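Dihydropteroate synthase (Anaplasma phagocytophilum, PDB 6UCZ) probably catalyses the condensation of a dihydropterin pyrophosphate with para-aminobenzoate to give dihydropteroate, a step on the way to folate. Local coordinates at residues Asp190-Gln195 and Glu200-Asp205; Lys119-Ala124 and Pro144-Ala149; Glu183-Arg188 and Gly225-Leu230; Val234-Ser239 and Thr263-Gln268. All blocks are in the same frame, centred on the assembly; numbering follows the deposited sequence.

Overall arrangement
All four contacts belong to one beta/alpha barrel. Interaction 1 and interaction 4 join a barrel strand to a helix outside it, and both reach bound PMM, through Asp205 and Gly237. Although their centres lie about 20 Å apart, their strands are neighbours, with Leu204 O and Cys235 N 2.8 Å apart in a probable hydrogen bond. Interaction 3 shares helix 174-194 with interaction 1, about 11 Å away between centres, and packs against Leu204; it also touches interaction 4 through Lys228 and Val234. Interaction 2 packs helix 118-127 against helix 143-148, earlier in the chain. It touches interaction 1 through Pro144 and Gln195, but lies about 27 Å from interaction 4, centre to centre.

Interaction 1: residues Asp190-Gln195 and Glu200-Asp205. With PMM (pterin-6-yl-methyl-monophosphate), chain C.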
loop_
_atom_site.group_PDB
_atom_site.type_symbol
_atom_site.label_atom_id
_atom_site.label_comp_id
_atom_site.label_asym_id
_atom_site.label_seq_id
_atom_site.Cartn_x
_atom_site.Cartn_y
_atom_site.Cartn_z
ATOM N N ASP A 190 15.176 -5.968 9.161
ATOM C CA ASP A 190 16.455 -6.638 9.384
ATOM C C ASP A 190 16.696 -7.724 8.348
ATOM O O ASP A 190 17.814 -7.870 7.839
ATOM C CB ASP A 190 16.512 -7.235 10.790
ATOM C CG ASP A 190 16.657 -6.183 11.870
ATOM O OD1 ASP A 190 17.163 -5.081 11.572
ATOM O OD2 ASP A 190 16.270 -6.466 13.021
ATOM N N THR A 191 15.661 -8.501 8.026
ATOM C CA THR A 191 15.808 -9.538 7.011
ATOM C C THR A 191 16.226 -8.939 5.674
ATOM O O THR A 191 17.147 -9.438 5.016
ATOM C CB THR A 191 14.503 -10.322 6.880
ATOM O OG1 THR A 191 14.218 -10.971 8.128
ATOM C CG2 THR A 191 14.604 -11.365 5.776
ATOM N N LEU A 192 15.563 -7.858 5.263
ATOM C CA LEU A 192 15.867 -7.229 3.980
ATOM C C LEU A 192 17.305 -6.724 3.925
ATOM O O LEU A 192 18.024 -6.964 2.949
ATOM C CB LEU A 192 14.891 -6.072 3.733
ATOM C CG LEU A 192 13.424 -6.423 3.480
ATOM C CD1 LEU A 192 12.545 -5.176 3.559
ATOM C CD2 LEU A 192 13.291 -7.086 2.127
ATOM N N ILE A 193 17.724 -5.984 4.955
ATOM C CA ILE A 193 19.067 -5.406 4.968
ATOM C C ILE A 193 20.121 -6.499 4.973
ATOM O O ILE A 193 21.140 -6.404 4.275
ATOM C CB ILE A 193 19.228 -4.462 6.174
ATOM C CG1 ILE A 193 18.272 -3.274 6.052
ATOM C CG2 ILE A 193 20.666 -3.981 6.297
ATOM C CD1 ILE A 193 18.349 -2.317 7.232
ATOM N N ALA A 194 19.896 -7.558 5.754
ATOM C CA ALA A 194 20.852 -8.662 5.785
ATOM C C ALA A 194 20.980 -9.333 4.425
ATOM O O ALA A 194 22.049 -9.849 4.085
ATOM C CB ALA A 194 20.445 -9.688 6.841
ATOM N N GLN A 195 19.917 -9.321 3.627
ATOM C CA GLN A 195 19.916 -9.966 2.323
ATOM C C GLN A 195 20.272 -9.007 1.199
ATOM O O GLN A 195 20.136 -9.369 0.025
ATOM C CB GLN A 195 18.553 -10.609 2.072
ATOM C CG GLN A 195 18.266 -11.762 3.022
ATOM C CD GLN A 195 17.235 -12.731 2.488
ATOM O OE1 GLN A 195 17.260 -13.112 1.319
ATOM N NE2 GLN A 195 16.299 -13.122 3.350
ATOM N N GLU A 200 17.580 2.780 2.677
ATOM C CA GLU A 200 16.767 3.878 2.162
ATOM C C GLU A 200 15.611 3.413 1.283
ATOM O O GLU A 200 14.644 4.159 1.113
ATOM C CB GLU A 200 17.639 4.864 1.378
ATOM C CG GLU A 200 18.686 5.583 2.224
ATOM C CD GLU A 200 19.931 4.751 2.448
ATOM O OE1 GLU A 200 20.487 4.253 1.452
ATOM O OE2 GLU A 200 20.346 4.576 3.610
ATOM N N ARG A 201 15.671 2.208 0.724
ATOM C CA ARG A 201 14.622 1.764 -0.185
ATOM C C ARG A 201 13.459 1.053 0.502
ATOM O O ARG A 201 12.553 0.583 -0.195
ATOM C CB ARG A 201 15.210 0.881 -1.286
ATOM C CG ARG A 201 16.056 1.674 -2.268
ATOM C CD ARG A 201 16.842 0.794 -3.177
ATOM N NE ARG A 201 17.670 1.576 -4.093
ATOM C CZ ARG A 201 18.782 1.124 -4.667
ATOM N NH1 ARG A 201 19.202 -0.107 -4.414
ATOM N NH2 ARG A 201 19.476 1.906 -5.492
ATOM N N ILE A 202 13.448 0.965 1.834
ATOM C CA ILE A 202 12.426 0.215 2.565
ATOM C C ILE A 202 11.364 1.179 3.083
ATOM O O ILE A 202 11.690 2.179 3.733
ATOM C CB ILE A 202 13.045 -0.579 3.725
ATOM C CG1 ILE A 202 14.050 -1.602 3.192
ATOM C CG2 ILE A 202 11.936 -1.263 4.526
ATOM C CD1 ILE A 202 14.908 -2.243 4.271
ATOM N N ILE A 203 10.090 0.840 2.859
ATOM C CA ILE A 203 8.944 1.644 3.277
ATOM C C ILE A 203 8.043 0.792 4.165
ATOM O O ILE A 203 7.783 -0.376 3.855
ATOM C CB ILE A 203 8.170 2.164 2.046
ATOM C CG1 ILE A 203 9.102 2.961 1.121
ATOM C CG2 ILE A 203 6.986 3.000 2.461
ATOM C CD1 ILE A 203 8.629 3.008 -0.337
ATOM N N LEU A 204 7.545 1.377 5.260
ATOM C CA LEU A 204 6.773 0.639 6.263
ATOM C C LEU A 204 5.299 1.022 6.218
ATOM O O LEU A 204 4.961 2.205 6.148
ATOM C CB LEU A 204 7.310 0.902 7.673
ATOM C CG LEU A 204 8.800 0.626 7.893
ATOM C CD1 LEU A 204 9.208 0.879 9.339
ATOM C CD2 LEU A 204 9.153 -0.798 7.462
ATOM N N ASP A 205 4.426 0.020 6.299
ATOM C CA ASP A 205 2.975 0.222 6.235
ATOM C C ASP A 205 2.328 -0.591 7.348
ATOM O O ASP A 205 2.558 -1.819 7.428
ATOM C CB ASP A 205 2.455 -0.183 4.848
ATOM C CG ASP A 205 0.968 0.070 4.653
ATOM O OD1 ASP A 205 0.163 -0.026 5.618
ATOM O OD2 ASP A 205 0.590 0.339 3.489
HETATM N N5 PMM C . -4.595 -2.558 1.450
HETATM C C6 PMM C . -5.044 -3.389 0.504
HETATM C C7 PMM C . -4.196 -3.892 -0.465
HETATM N N8 PMM C . -2.889 -3.617 -0.536
HETATM N N1 PMM C . -1.104 -2.487 0.326
HETATM C C2 PMM C . -0.592 -1.676 1.244
HETATM N N2 PMM C . 0.713 -1.384 1.219
HETATM N N3 PMM C . -1.337 -1.120 2.249
HETATM C C4 PMM C . -2.682 -1.332 2.447
HETATM O O4 PMM C . -3.277 -0.816 3.392
HETATM C C4A PMM C . -3.293 -2.232 1.446
HETATM C C8A PMM C . -2.449 -2.784 0.414
HETATM C C9 PMM C . -6.499 -3.776 0.604
HETATM O O10 PMM C . -7.317 -2.641 0.251
HETATM P PA PMM C . -8.154 -2.571 -1.132
HETATM O O1P PMM C . -9.033 -1.319 -0.978
HETATM O O2P PMM C . -9.090 -3.771 -1.163
HETATM O O3P PMM C . -7.222 -2.511 -2.296
#
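Ile202 carries CG1 opposite its carbonyl carbon (chi1 -62°) with CD1 extended beyond it, and this straight arm leads from the strand to helix 174-194, where Leu192 and Ile193 receive it. Leu192 CD1 lies 3.8 Å from Ile202 CD1 and also touches CG1 and CG2 of the isoleucine, so that one leucine methyl meets both branches of the isoleucine. The same Ile202 CD1 reaches back to Leu192 CB at 3.9 Å. Ile193 comes to it at about a right angle, its CG1 3.9 Å from Ile202 CD1. Branched aliphatic residues suit this place: no hydrogen bond links the segments, and the join depends on methyl and methylene groups fitting together. Val197, in the short connection between helix and strand, touches both Leu192 and Ile202. This is a helix laid against the barrel strand that follows it in a (beta/alpha)8, or TIM, barrel, with strand 202-205 hydrogen-bonded through its backbone to Ile154 and Ile156 on one flank and to Pro233 and Cys235 on the other. At the C-terminal end of the strand, where such barrels hold their ligands, Asp205 binds the pterin of PMM. Its OD2 accepts two bonds, from PMM N3 at 2.7 Å (152° at the hydrogen) and from PMM N2 at 2.9 Å (142°). Asp205 OD1 is bonded to Gly207 N, which helps to fix the rotation of the carboxylate. Asn133, Lys241 and Arg274 add further hydrogen bonds to the ligand.

Interaction 2: residues Lys119-Ala124 and Pro144-Ala149; sequences KTAELA and PAIAAA
Helices 118-127 and 143-148 come close together where Glu122 and Ile146 face each other, their CA atoms only 6.0 Å apart. Ile146 points at the other helix and makes every contact from its side. Its CG2 branch settles on the backbone, 3.9 Å from Glu122 N, and reaches Ala121 CB at 4.2 Å; the small alanine allows the branch to come down so near to the main chain. The other branch bends at chi2 (-44°), which sets CD1 against the stem of the glutamate, 3.8 Å from Glu122 CB and the same distance from Glu122 CD. Glu122 is extended and crosses the isoleucine at about a right angle, lending its methylenes to the apolar contact while its carboxylate continues outward. There Lys119 NZ, one turn earlier in the same helix, makes a salt bridge to Glu122 OE1 of 3.1 Å, approaching from above the carboxylate plane (36° out of it). This bond probably steadies the acid over the methyl. Ile146 also touches Ala118 and Leu125, so its surroundings on helix 118-127 are the residues i, i+3, i+4 and i+7 of a knobs-into-holes site. Such packing joins neighbouring helices on the outside of a TIM barrel, here those that follow strands 110-115 and 131-134.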
loop_
_atom_site.group_PDB
_atom_site.type_symbol
_atom_site.label_atom_id
_atom_site.label_comp_id
_atom_site.label_asym_id
_atom_site.label_seq_id
_atom_site.Cartn_x
_atom_site.Cartn_y
_atom_site.Cartn_z
ATOM N N LYS A 119 7.745 -14.215 -7.170
ATOM C CA LYS A 119 7.836 -14.410 -8.617
ATOM C C LYS A 119 7.096 -13.317 -9.373
ATOM O O LYS A 119 7.581 -12.822 -10.396
ATOM C CB LYS A 119 7.278 -15.777 -9.005
ATOM C CG LYS A 119 7.419 -16.120 -10.490
ATOM C CD LYS A 119 8.820 -15.877 -11.038
ATOM C CE LYS A 119 9.744 -17.050 -10.775
ATOM N NZ LYS A 119 10.844 -17.102 -11.783
ATOM N N THR A 120 5.921 -12.929 -8.883
ATOM C CA THR A 120 5.197 -11.842 -9.528
ATOM C C THR A 120 5.974 -10.538 -9.427
ATOM O O THR A 120 6.081 -9.796 -10.409
ATOM C CB THR A 120 3.803 -11.714 -8.918
ATOM O OG1 THR A 120 3.003 -12.824 -9.357
ATOM C CG2 THR A 120 3.144 -10.389 -9.322
ATOM N N ALA A 121 6.554 -10.257 -8.256
ATOM C CA ALA A 121 7.379 -9.062 -8.124
ATOM C C ALA A 121 8.551 -9.107 -9.090
ATOM O O ALA A 121 8.867 -8.103 -9.734
ATOM C CB ALA A 121 7.876 -8.907 -6.687
ATOM N N GLU A 122 9.185 -10.282 -9.230
ATOM C CA GLU A 122 10.317 -10.421 -10.136
ATOM C C GLU A 122 9.907 -10.177 -11.584
ATOM O O GLU A 122 10.623 -9.505 -12.337
ATOM C CB GLU A 122 10.931 -11.817 -9.980
ATOM C CG GLU A 122 12.040 -12.133 -10.948
ATOM C CD GLU A 122 12.563 -13.535 -10.763
ATOM O OE1 GLU A 122 11.747 -14.442 -10.503
ATOM O OE2 GLU A 122 13.789 -13.726 -10.866
ATOM N N LEU A 123 8.770 -10.737 -12.005
ATOM C CA LEU A 123 8.330 -10.532 -13.380
ATOM C C LEU A 123 7.952 -9.078 -13.616
ATOM O O LEU A 123 8.302 -8.493 -14.650
ATOM C CB LEU A 123 7.163 -11.462 -13.697
ATOM C CG LEU A 123 7.563 -12.936 -13.855
ATOM C CD1 LEU A 123 6.347 -13.811 -14.089
ATOM C CD2 LEU A 123 8.582 -13.114 -14.977
ATOM N N ALA A 124 7.261 -8.472 -12.649
ATOM C CA ALA A 124 6.890 -7.070 -12.779
ATOM C C ALA A 124 8.130 -6.190 -12.813
ATOM O O ALA A 124 8.204 -5.239 -13.601
ATOM C CB ALA A 124 5.962 -6.669 -11.624
ATOM N N PRO A 144 12.906 -11.051 -0.181
ATOM C CA PRO A 144 14.126 -10.240 0.011
ATOM C C PRO A 144 15.153 -10.387 -1.102
ATOM O O PRO A 144 15.769 -9.392 -1.506
ATOM C CB PRO A 144 14.665 -10.747 1.355
ATOM C CG PRO A 144 13.442 -11.222 2.078
ATOM C CD PRO A 144 12.603 -11.858 1.016
ATOM N N ALA A 145 15.356 -11.600 -1.613
ATOM C CA ALA A 145 16.319 -11.786 -2.692
ATOM C C ALA A 145 15.887 -11.029 -3.941
ATOM O O ALA A 145 16.716 -10.411 -4.617
ATOM C CB ALA A 145 16.492 -13.280 -2.990
ATOM N N ILE A 146 14.585 -11.037 -4.241
ATOM C CA ILE A 146 14.071 -10.314 -5.405
ATOM C C ILE A 146 14.277 -8.810 -5.246
ATOM O O ILE A 146 14.726 -8.128 -6.172
ATOM C CB ILE A 146 12.585 -10.646 -5.633
ATOM C CG1 ILE A 146 12.428 -12.082 -6.120
ATOM C CG2 ILE A 146 11.980 -9.689 -6.649
ATOM C CD1 ILE A 146 13.427 -12.451 -7.176
ATOM N N ALA A 147 13.934 -8.264 -4.074
ATOM C CA ALA A 147 14.102 -6.827 -3.872
ATOM C C ALA A 147 15.570 -6.428 -3.942
ATOM O O ALA A 147 15.917 -5.415 -4.564
ATOM C CB ALA A 147 13.497 -6.411 -2.529
ATOM N N ALA A 148 16.449 -7.227 -3.330
ATOM C CA ALA A 148 17.861 -6.873 -3.306
ATOM C C ALA A 148 18.476 -6.946 -4.694
ATOM O O ALA A 148 19.217 -6.040 -5.089
ATOM C CB ALA A 148 18.623 -7.794 -2.352
ATOM N N ALA A 149 18.120 -7.967 -5.476
ATOM C CA ALA A 149 18.709 -8.139 -6.796
ATOM C C ALA A 149 18.097 -7.215 -7.836
ATOM O O ALA A 149 18.484 -7.278 -9.006
ATOM C CB ALA A 149 18.564 -9.590 -7.260
#

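Interaction 3: residues Glu183-Arg188 and Gly225-Leu230; sequences EWLCSR and GKLKKL
This is an apolar helix-to-helix contact on the outside of the barrel, where Leu185 and Cys186 of helix 174-194 meet Leu227 and Leu230 of the segment 225-230. The backbones stay well apart, with CA atoms 9.8 Å from each other for Leu185 and Leu227, so that side chains, leucines in three of the four places, bridge the distance. Leu185 CD1 meets Leu227 CD1 at 4.1 Å, the two side chains crossing at about a right angle. Leu227 gets there because its CG is swung away from the backbone N (chi1 -175°), carrying the methyl over toward a partner that its first bond does not face. Nearer the surface, Cys186 SG lies 4.0 Å from Leu230 CD1; the soft, weakly polar sulfur sits well beside a methyl. Leu204 of strand 202-205 touches Leu185, Leu227 and Leu230, which ties the contact to the outer face of the strand. A different face of helix 174-194 holds Trp184 and Arg188. The guanidinium lies flat over the indole, its CZ 3.2 Å above the ring plane and displaced toward the rim. Arg188 NH1 also donates to Trp184 O at 3.3 Å, from above the carbonyl plane, and Arg188 NE is bonded to Gly137 O, so several partners limit its rotation. Trp184 in turn meets His158 and His159 edge-to-face. Helices packed side by side around the outside of a parallel strand barrel, with an apolar layer between, are characteristic of the (beta/alpha)8 fold.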
loop_
_atom_site.group_PDB
_atom_site.type_symbol
_atom_site.label_atom_id
_atom_site.label_comp_id
_atom_site.label_asym_id
_atom_site.label_seq_id
_atom_site.Cartn_x
_atom_site.Cartn_y
_atom_site.Cartn_z
ATOM N N GLU A 183 7.585 -4.044 16.095
ATOM C CA GLU A 183 8.539 -5.148 16.208
ATOM C C GLU A 183 8.449 -6.077 15.001
ATOM O O GLU A 183 9.474 -6.527 14.472
ATOM C CB GLU A 183 8.303 -5.912 17.511
ATOM N N TRP A 184 7.230 -6.362 14.544
ATOM C CA TRP A 184 7.038 -7.220 13.376
ATOM C C TRP A 184 7.717 -6.622 12.142
ATOM O O TRP A 184 8.465 -7.308 11.426
ATOM C CB TRP A 184 5.531 -7.394 13.171
ATOM C CG TRP A 184 4.980 -8.377 12.141
ATOM C CD1 TRP A 184 4.469 -9.617 12.390
ATOM C CD2 TRP A 184 4.781 -8.139 10.737
ATOM N NE1 TRP A 184 3.990 -10.178 11.229
ATOM C CE2 TRP A 184 4.174 -9.292 10.201
ATOM C CE3 TRP A 184 5.080 -7.075 9.879
ATOM C CZ2 TRP A 184 3.870 -9.414 8.846
ATOM C CZ3 TRP A 184 4.771 -7.195 8.537
ATOM C CH2 TRP A 184 4.163 -8.348 8.032
ATOM N N LEU A 185 7.490 -5.324 11.904
ATOM C CA LEU A 185 8.117 -4.628 10.785
ATOM C C LEU A 185 9.631 -4.570 10.931
ATOM O O LEU A 185 10.363 -4.758 9.949
ATOM C CB LEU A 185 7.532 -3.219 10.667
ATOM C CG LEU A 185 6.097 -3.208 10.156
ATOM C CD1 LEU A 185 5.484 -1.838 10.350
ATOM C CD2 LEU A 185 6.077 -3.593 8.680
ATOM N N CYS A 186 10.122 -4.310 12.147
ATOM C CA CYS A 186 11.564 -4.187 12.339
ATOM C C CYS A 186 12.280 -5.502 12.076
ATOM O O CYS A 186 13.405 -5.506 11.565
ATOM C CB CYS A 186 11.871 -3.688 13.751
ATOM S SG CYS A 186 11.575 -1.918 13.979
ATOM N N SER A 187 11.652 -6.626 12.425
ATOM C CA SER A 187 12.232 -7.929 12.106
ATOM C C SER A 187 12.379 -8.114 10.598
ATOM O O SER A 187 13.358 -8.711 10.127
ATOM C CB SER A 187 11.374 -9.038 12.716
ATOM O OG SER A 187 11.562 -10.262 12.037
ATOM N N ARG A 188 11.397 -7.628 9.831
ATOM C CA ARG A 188 11.432 -7.754 8.379
ATOM C C ARG A 188 12.424 -6.781 7.751
ATOM O O ARG A 188 13.067 -7.109 6.747
ATOM C CB ARG A 188 10.028 -7.575 7.820
ATOM C CG ARG A 188 9.246 -8.878 7.898
ATOM C CD ARG A 188 7.853 -8.667 8.423
ATOM N NE ARG A 188 7.098 -9.914 8.431
ATOM C CZ ARG A 188 6.944 -10.689 9.503
ATOM N NH1 ARG A 188 7.487 -10.337 10.663
ATOM N NH2 ARG A 188 6.239 -11.806 9.413
ATOM N N GLY A 225 2.796 8.994 13.792
ATOM C CA GLY A 225 4.097 9.587 14.064
ATOM C C GLY A 225 5.045 8.666 14.812
ATOM O O GLY A 225 6.265 8.768 14.653
ATOM N N LYS A 226 4.510 7.788 15.672
ATOM C CA LYS A 226 5.369 6.834 16.368
ATOM C C LYS A 226 6.004 5.836 15.402
ATOM O O LYS A 226 7.161 5.442 15.581
ATOM C CB LYS A 226 4.592 6.108 17.465
ATOM C CG LYS A 226 5.490 5.229 18.330
ATOM C CD LYS A 226 4.747 4.605 19.500
ATOM C CE LYS A 226 5.623 3.596 20.233
ATOM N NZ LYS A 226 4.998 3.149 21.509
ATOM N N LEU A 227 5.272 5.415 14.375
ATOM C CA LEU A 227 5.895 4.590 13.344
ATOM C C LEU A 227 6.899 5.404 12.529
ATOM O O LEU A 227 7.964 4.898 12.155
ATOM C CB LEU A 227 4.822 3.996 12.435
ATOM C CG LEU A 227 5.293 3.002 11.370
ATOM C CD1 LEU A 227 6.052 1.827 11.981
ATOM C CD2 LEU A 227 4.098 2.527 10.563
ATOM N N LYS A 228 6.571 6.669 12.244
ATOM C CA LYS A 228 7.474 7.538 11.496
ATOM C C LYS A 228 8.787 7.762 12.238
ATOM O O LYS A 228 9.829 7.957 11.602
ATOM C CB LYS A 228 6.799 8.886 11.240
ATOM C CG LYS A 228 5.724 8.870 10.169
ATOM C CD LYS A 228 6.339 9.046 8.806
ATOM C CE LYS A 228 7.172 10.316 8.749
ATOM N NZ LYS A 228 7.915 10.370 7.477
ATOM N N LYS A 229 8.760 7.743 13.577
ATOM C CA LYS A 229 9.958 7.990 14.373
ATOM C C LYS A 229 11.014 6.914 14.182
ATOM O O LYS A 229 12.142 7.086 14.652
ATOM C CB LYS A 229 9.607 8.106 15.857
ATOM N N LEU A 230 10.676 5.813 13.513
ATOM C CA LEU A 230 11.663 4.787 13.210
ATOM C C LEU A 230 12.672 5.260 12.172
ATOM O O LEU A 230 13.748 4.660 12.052
ATOM C CB LEU A 230 10.955 3.525 12.727
ATOM C CG LEU A 230 10.269 2.696 13.809
ATOM C CD1 LEU A 230 9.608 1.478 13.199
ATOM C CD2 LEU A 230 11.279 2.280 14.856
#

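Interaction 4: residues Val234-Ser239 and Thr263-Gln268; sequences VCVGHS and TFLAQQ. With PMM (pterin-6-yl-methyl-monophosphate), chain C.
The imidazole of His238 has Leu265 CD1 over one face and Val236 O at its edge, in the ring plane. The methyl stands almost directly above the ring, 3.8 Å from the centroid and 13° off the normal, a clear CH-pi contact; its nearest ring atom is His238 ND1 at 3.7 Å. A second ring, that of Phe264, carries Gln268 CG, just past the end of the helix, over one face near its rim. His238 keeps CG between its backbone N and carbonyl carbon (chi1 60°), a crowded position that turns the imidazole toward helix 255-267. Leu265 CD1 also touches Val236 CG1 at 3.7 Å, the two side chains crossing at about a right angle. One leucine methyl thus fills the angle between a strand valine and the histidine two residues on. The contact joins strand 235-236 to helix 255-267 in the beta-alpha-beta unit that ends in strand 272-275, whose Leu273 touches both Leu265 and His238. Between Val236 and His238, Gly237 borders the pterin pocket: its O lies 3.3 Å from PMM O4, and the lack of a side chain lets the ligand come so near. Lys241 NZ is hydrogen-bonded to Gly237 O and to PMM. The buried histidine therefore has two kinds of partner, an aliphatic methyl over the ring and Ser262 OG hydrogen-bonded to NE2, which together probably limit the rotation of the imidazole behind the pocket wall.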
loop_
_atom_site.group_PDB
_atom_site.type_symbol
_atom_site.label_atom_id
_atom_site.label_comp_id
_atom_site.label_asym_id
_atom_site.label_seq_id
_atom_site.Cartn_x
_atom_site.Cartn_y
_atom_site.Cartn_z
ATOM N N VAL A 234 6.897 5.983 5.435
ATOM C CA VAL A 234 5.690 5.269 5.825
ATOM C C VAL A 234 4.658 5.368 4.712
ATOM O O VAL A 234 4.500 6.422 4.088
ATOM C CB VAL A 234 5.142 5.832 7.154
ATOM C CG1 VAL A 234 3.738 5.325 7.424
ATOM C CG2 VAL A 234 6.085 5.459 8.295
ATOM N N CYS A 235 3.977 4.257 4.452
ATOM C CA CYS A 235 2.818 4.205 3.574
ATOM C C CYS A 235 1.579 3.867 4.398
ATOM O O CYS A 235 1.619 2.980 5.259
ATOM C CB CYS A 235 3.010 3.154 2.473
ATOM S SG CYS A 235 1.595 2.917 1.378
ATOM N N VAL A 236 0.472 4.558 4.137
ATOM C CA VAL A 236 -0.780 4.248 4.817
ATOM C C VAL A 236 -1.865 3.985 3.780
ATOM O O VAL A 236 -2.069 4.794 2.866
ATOM C CB VAL A 236 -1.209 5.375 5.775
ATOM C CG1 VAL A 236 -2.616 5.102 6.318
ATOM C CG2 VAL A 236 -0.197 5.502 6.898
ATOM N N GLY A 237 -2.575 2.865 3.939
ATOM C CA GLY A 237 -3.693 2.527 3.075
ATOM C C GLY A 237 -5.015 2.523 3.817
ATOM O O GLY A 237 -5.501 1.477 4.271
ATOM N N HIS A 238 -5.597 3.713 3.969
ATOM C CA HIS A 238 -6.846 3.899 4.698
ATOM C C HIS A 238 -8.062 3.958 3.787
ATOM O O HIS A 238 -9.190 3.924 4.286
ATOM C CB HIS A 238 -6.775 5.197 5.519
ATOM C CG HIS A 238 -6.550 6.423 4.679
ATOM N ND1 HIS A 238 -5.456 6.569 3.850
ATOM C CD2 HIS A 238 -7.278 7.558 4.540
ATOM C CE1 HIS A 238 -5.522 7.735 3.232
ATOM N NE2 HIS A 238 -6.616 8.359 3.638
ATOM N N SER A 239 -7.853 4.043 2.473
ATOM C CA SER A 239 -8.903 4.457 1.550
ATOM C C SER A 239 -10.069 3.479 1.526
ATOM O O SER A 239 -9.894 2.307 1.201
ATOM C CB SER A 239 -8.310 4.628 0.154
ATOM O OG SER A 239 -9.287 5.110 -0.735
ATOM N N THR A 263 -5.896 14.347 4.740
ATOM C CA THR A 263 -5.327 15.636 5.129
ATOM C C THR A 263 -4.519 15.509 6.411
ATOM O O THR A 263 -3.389 16.005 6.495
ATOM C CB THR A 263 -6.430 16.680 5.318
ATOM O OG1 THR A 263 -7.200 16.803 4.119
ATOM C CG2 THR A 263 -5.807 18.035 5.646
ATOM N N PHE A 264 -5.077 14.823 7.414
ATOM C CA PHE A 264 -4.372 14.626 8.678
ATOM C C PHE A 264 -3.081 13.838 8.469
ATOM O O PHE A 264 -2.022 14.192 9.005
ATOM C CB PHE A 264 -5.273 13.885 9.664
ATOM C CG PHE A 264 -4.548 13.368 10.872
ATOM C CD1 PHE A 264 -4.389 14.186 11.991
ATOM C CD2 PHE A 264 -4.032 12.079 10.904
ATOM C CE1 PHE A 264 -3.718 13.727 13.119
ATOM C CE2 PHE A 264 -3.360 11.608 12.033
ATOM C CZ PHE A 264 -3.202 12.431 13.135
ATOM N N LEU A 265 -3.164 12.739 7.727
ATOM C CA LEU A 265 -1.981 11.915 7.488
ATOM C C LEU A 265 -0.902 12.703 6.748
ATOM O O LEU A 265 0.285 12.610 7.079
ATOM C CB LEU A 265 -2.373 10.670 6.699
ATOM C CG LEU A 265 -3.297 9.686 7.407
ATOM C CD1 LEU A 265 -3.688 8.596 6.424
ATOM C CD2 LEU A 265 -2.611 9.096 8.636
ATOM N N ALA A 266 -1.298 13.510 5.762
ATOM C CA ALA A 266 -0.319 14.354 5.077
ATOM C C ALA A 266 0.337 15.335 6.046
ATOM O O ALA A 266 1.551 15.564 5.980
ATOM C CB ALA A 266 -0.985 15.098 3.912
ATOM N N GLN A 267 -0.440 15.887 6.990
ATOM C CA GLN A 267 0.133 16.788 7.984
ATOM C C GLN A 267 1.154 16.096 8.882
ATOM O O GLN A 267 2.083 16.750 9.372
ATOM C CB GLN A 267 -0.981 17.405 8.827
ATOM C CG GLN A 267 -1.837 18.360 8.048
ATOM C CD GLN A 267 -2.887 19.017 8.905
ATOM O OE1 GLN A 267 -3.980 18.481 9.110
ATOM N NE2 GLN A 267 -2.558 20.186 9.424
ATOM N N GLN A 268 0.993 14.791 9.131
ATOM C CA GLN A 268 1.950 13.987 9.881
ATOM C C GLN A 268 3.157 13.558 9.041
ATOM O O GLN A 268 3.945 12.720 9.502
ATOM C CB GLN A 268 1.258 12.742 10.442
ATOM C CG GLN A 268 -0.031 13.022 11.200
ATOM C CD GLN A 268 0.155 13.956 12.367
ATOM O OE1 GLN A 268 1.064 13.784 13.181
ATOM N NE2 GLN A 268 -0.709 14.958 12.460
HETATM N N5 PMM C . -4.595 -2.558 1.450
HETATM C C6 PMM C . -5.044 -3.389 0.504
HETATM C C7 PMM C . -4.196 -3.892 -0.465
HETATM N N8 PMM C . -2.889 -3.617 -0.536
HETATM N N1 PMM C . -1.104 -2.487 0.326
HETATM C C2 PMM C . -0.592 -1.676 1.244
HETATM N N2 PMM C . 0.713 -1.384 1.219
HETATM N N3 PMM C . -1.337 -1.120 2.249
HETATM C C4 PMM C . -2.682 -1.332 2.447
HETATM O O4 PMM C . -3.277 -0.816 3.392
HETATM C C4A PMM C . -3.293 -2.232 1.446
HETATM C C8A PMM C . -2.449 -2.784 0.414
HETATM C C9 PMM C . -6.499 -3.776 0.604
HETATM O O10 PMM C . -7.317 -2.641 0.251
HETATM P PA PMM C . -8.154 -2.571 -1.132
HETATM O O1P PMM C . -9.033 -1.319 -0.978
HETATM O O2P PMM C . -9.090 -3.771 -1.163
HETATM O O3P PMM C . -7.222 -2.511 -2.296
#